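Local coordinates for plasmin and fibronectin-binding protein A (Streptococcus pneumoniae, PDB 4MR0) that acts as a surface adhesin and invasin of the bacterium, binding human fibronectin, plasmin, plasminogen and serum albumin, at residues R393-V398 against I437-D442. Numbering follows the deposited sequence.
Sequences RFDKKV and IFNIAD
F394 and F438 form an offset stack, with ring centroids 4.6 Å apart and planes only 13° from parallel. CE2 of F438 sits over one face of F394, displaced from the ring centre, and F394 CD1 lies in the same way over a face of F438; these two atoms are 3.7 Å apart. The carbonyl O of I437 meets the F394 ring at its edge, in plane. CG of each ring is anti to the carbonyl carbon (chi1 -58° in F394), so both side chains leave their strands in the same direction. Around them, F371 meets F394 at an angle, while L412 and V413 of strand 410-415 touch both rings from across the interior.

D395 and N439 pair on the other face of the sheet. The planes of carboxylate and amide differ by just 22°, and N439 ND2 donates to D395 OD1 at 2.7 Å, nearly along the C-O axis and within its own amide plane. D395 OD2 takes R393 NE in a 2.7 Å salt bridge through its syn lone pair, and H370 also bonds OD2; N439 OD1 in turn bonds N472 of strand 462-473.

Between these two layers the strands run parallel in exact register, F394 N and K396 N donating to I437 O and N439 O, while F394 O and K396 O accept from N439 N and A441 N. At the end of the strand pair, K396 CG packs against D442 CB, just past the second strand, at 3.7 Å, although K396 NZ bonds M374 O and D442 OD1 bonds Y405.

Adjacent coils of a right-handed parallel beta-helix, as in pectate lyase-like proteins, are thus joined chemically differently on each face: a stacked phenylalanine pair inside, and an amide-to-carboxylate hydrogen bond outside, where R393 probably offsets the negative charge of D395.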
ATOM      1  N   ARG A 393      -4.753   7.645   9.592  1.00 18.78           N
ATOM      2  CA  ARG A 393      -3.943   7.872  10.777  1.00 19.68           C
ATOM      3  C   ARG A 393      -2.645   7.072  10.624  1.00 19.60           C
ATOM      4  O   ARG A 393      -2.671   5.846  10.508  1.00 18.70           O
ATOM      5  CB  ARG A 393      -4.701   7.424  12.026  1.00 23.98           C
ATOM      6  CG  ARG A 393      -3.837   7.345  13.265  1.00 30.74           C
ATOM      7  CD  ARG A 393      -4.667   7.006  14.485  1.00 36.04           C
ATOM      8  NE  ARG A 393      -3.825   6.712  15.640  1.00 42.09           N
ATOM      9  CZ  ARG A 393      -4.295   6.405  16.845  1.00 44.84           C
ATOM     10  NH1 ARG A 393      -5.607   6.351  17.054  1.00 45.99           N
ATOM     11  NH2 ARG A 393      -3.455   6.140  17.839  1.00 45.78           N
ATOM     12  N   PHE A 394      -1.513   7.765  10.607  1.00 19.42           N
ATOM     13  CA  PHE A 394      -0.220   7.094  10.467  1.00 20.20           C
ATOM     14  C   PHE A 394       0.544   7.225  11.771  1.00 22.77           C
ATOM     15  O   PHE A 394       0.952   8.332  12.140  1.00 24.06           O
ATOM     16  CB  PHE A 394       0.633   7.734   9.367  1.00 18.16           C
ATOM     17  CG  PHE A 394      -0.005   7.747   8.004  1.00 18.13           C
ATOM     18  CD1 PHE A 394      -1.108   8.559   7.740  1.00 17.33           C
ATOM     19  CD2 PHE A 394       0.545   6.998   6.963  1.00 16.23           C
ATOM     20  CE1 PHE A 394      -1.652   8.630   6.457  1.00 16.08           C
ATOM     21  CE2 PHE A 394       0.017   7.057   5.679  1.00 16.81           C
ATOM     22  CZ  PHE A 394      -1.084   7.876   5.418  1.00 18.24           C
ATOM     23  N   ASP A 395       0.745   6.111  12.467  1.00 21.99           N
ATOM     24  CA  ASP A 395       1.489   6.148  13.719  1.00 24.34           C
ATOM     25  C   ASP A 395       2.875   5.552  13.516  1.00 25.26           C
ATOM     26  O   ASP A 395       3.052   4.615  12.736  1.00 23.74           O
ATOM     27  CB  ASP A 395       0.757   5.370  14.816  1.00 26.09           C
ATOM     28  CG  ASP A 395      -0.528   6.052  15.263  1.00 29.62           C
ATOM     29  OD1 ASP A 395      -0.532   7.295  15.412  1.00 32.21           O
ATOM     30  OD2 ASP A 395      -1.531   5.343  15.487  1.00 31.63           O
ATOM     31  N   LYS A 396       3.860   6.107  14.208  1.00 25.24           N
ATOM     32  CA  LYS A 396       5.223   5.609  14.105  1.00 26.44           C
ATOM     33  C   LYS A 396       5.878   5.724  15.467  1.00 28.31           C
ATOM     34  O   LYS A 396       6.029   6.820  16.008  1.00 29.12           O
ATOM     35  CB  LYS A 396       6.011   6.410  13.067  1.00 25.65           C
ATOM     36  CG  LYS A 396       7.434   5.918  12.834  1.00 25.37           C
ATOM     37  CD  LYS A 396       7.480   4.492  12.304  1.00 25.63           C
ATOM     38  CE  LYS A 396       8.912   4.083  11.974  1.00 26.01           C
ATOM     39  NZ  LYS A 396       9.034   2.636  11.636  1.00 24.89           N
ATOM     40  N   LYS A 397       6.248   4.581  16.030  1.00 30.11           N
ATOM     41  CA  LYS A 397       6.876   4.548  17.340  1.00 31.05           C
ATOM     42  C   LYS A 397       8.396   4.552  17.222  1.00 31.72           C
ATOM     43  O   LYS A 397       8.951   4.520  16.120  1.00 30.49           O
ATOM     44  CB  LYS A 397       6.420   3.306  18.107  1.00 31.64           C
ATOM     45  CG  LYS A 397       4.928   3.271  18.396  1.00 35.12           C
ATOM     46  CD  LYS A 397       4.574   2.111  19.320  1.00 39.06           C
ATOM     47  CE  LYS A 397       4.463   0.788  18.580  1.00 40.66           C
ATOM     48  NZ  LYS A 397       3.053   0.529  18.153  1.00 42.99           N
ATOM     49  N   VAL A 398       9.071   4.600  18.364  1.00 32.87           N
ATOM     50  CA  VAL A 398      10.524   4.593  18.367  1.00 33.98           C
ATOM     51  C   VAL A 398      11.036   3.176  18.129  1.00 34.01           C
ATOM     52  O   VAL A 398      10.315   2.198  18.331  1.00 32.40           O
ATOM     53  CB  VAL A 398      11.085   5.120  19.708  1.00 34.41           C
ATOM     54  CG1 VAL A 398      10.700   6.581  19.890  1.00 34.00           C
ATOM     55  CG2 VAL A 398      10.552   4.286  20.860  1.00 33.50           C
ATOM     56  N   ILE A 437      -3.684  12.292   9.792  1.00 17.13           N
ATOM     57  CA  ILE A 437      -3.036  12.602  11.061  1.00 18.01           C
ATOM     58  C   ILE A 437      -1.791  11.734  11.181  1.00 19.13           C
ATOM     59  O   ILE A 437      -1.849  10.523  10.947  1.00 19.00           O
ATOM     60  CB  ILE A 437      -3.941  12.301  12.278  1.00 20.33           C
ATOM     61  CG1 ILE A 437      -5.263  13.058  12.159  1.00 20.55           C
ATOM     62  CG2 ILE A 437      -3.225  12.706  13.571  1.00 19.85           C
ATOM     63  CD1 ILE A 437      -6.243  12.433  11.188  1.00 25.58           C
ATOM     64  N   PHE A 438      -0.667  12.353  11.527  1.00 18.94           N
ATOM     65  CA  PHE A 438       0.580  11.616  11.700  1.00 18.11           C
ATOM     66  C   PHE A 438       1.084  11.802  13.130  1.00 21.21           C
ATOM     67  O   PHE A 438       1.173  12.932  13.619  1.00 20.77           O
ATOM     68  CB  PHE A 438       1.667  12.114  10.735  1.00 17.52           C
ATOM     69  CG  PHE A 438       1.288  12.054   9.277  1.00 17.53           C
ATOM     70  CD1 PHE A 438       0.411  12.987   8.730  1.00 14.21           C
ATOM     71  CD2 PHE A 438       1.830  11.079   8.447  1.00 15.58           C
ATOM     72  CE1 PHE A 438       0.086  12.959   7.373  1.00 17.18           C
ATOM     73  CE2 PHE A 438       1.513  11.040   7.088  1.00 17.14           C
ATOM     74  CZ  PHE A 438       0.638  11.980   6.550  1.00 16.67           C
ATOM     75  N   ASN A 439       1.396  10.693  13.799  1.00 20.37           N
ATOM     76  CA  ASN A 439       1.934  10.728  15.158  1.00 24.00           C
ATOM     77  C   ASN A 439       3.281  10.038  15.051  1.00 23.96           C
ATOM     78  O   ASN A 439       3.357   8.812  14.999  1.00 24.31           O
ATOM     79  CB  ASN A 439       1.012   9.983  16.125  1.00 25.46           C
ATOM     80  CG  ASN A 439      -0.362  10.613  16.209  1.00 28.48           C
ATOM     81  OD1 ASN A 439      -0.491  11.798  16.517  1.00 27.32           O
ATOM     82  ND2 ASN A 439      -1.397   9.826  15.929  1.00 28.89           N
ATOM     83  N   ILE A 440       4.339  10.838  14.999  1.00 24.63           N
ATOM     84  CA  ILE A 440       5.690  10.318  14.833  1.00 25.92           C
ATOM     85  C   ILE A 440       6.596  10.490  16.047  1.00 27.30           C
ATOM     86  O   ILE A 440       6.703  11.580  16.614  1.00 27.76           O
ATOM     87  CB  ILE A 440       6.353  10.989  13.614  1.00 24.85           C
ATOM     88  CG1 ILE A 440       5.497  10.731  12.367  1.00 24.01           C
ATOM     89  CG2 ILE A 440       7.768  10.465  13.427  1.00 24.24           C
ATOM     90  CD1 ILE A 440       5.906  11.533  11.141  1.00 21.82           C
ATOM     91  N   ALA A 441       7.253   9.399  16.429  1.00 28.30           N
ATOM     92  CA  ALA A 441       8.167   9.402  17.565  1.00 29.03           C
ATOM     93  C   ALA A 441       9.568   9.024  17.099  1.00 28.89           C
ATOM     94  O   ALA A 441      10.546   9.258  17.802  1.00 30.58           O
ATOM     95  CB  ALA A 441       7.683   8.423  18.629  1.00 28.89           C
ATOM     96  N   ASP A 442       9.655   8.446  15.904  1.00 29.28           N
ATOM     97  CA  ASP A 442      10.934   8.035  15.330  1.00 29.72           C
ATOM     98  C   ASP A 442      11.602   9.209  14.624  1.00 30.73           C
ATOM     99  O   ASP A 442      11.039   9.782  13.694  1.00 30.88           O
ATOM    100  CB  ASP A 442      10.719   6.887  14.338  1.00 29.76           C
ATOM    101  CG  ASP A 442      11.985   6.510  13.600  1.00 29.84           C
ATOM    102  OD1 ASP A 442      13.043   6.404  14.254  1.00 30.41           O
ATOM    103  OD2 ASP A 442      11.926   6.307  12.366  1.00 30.22           O
TER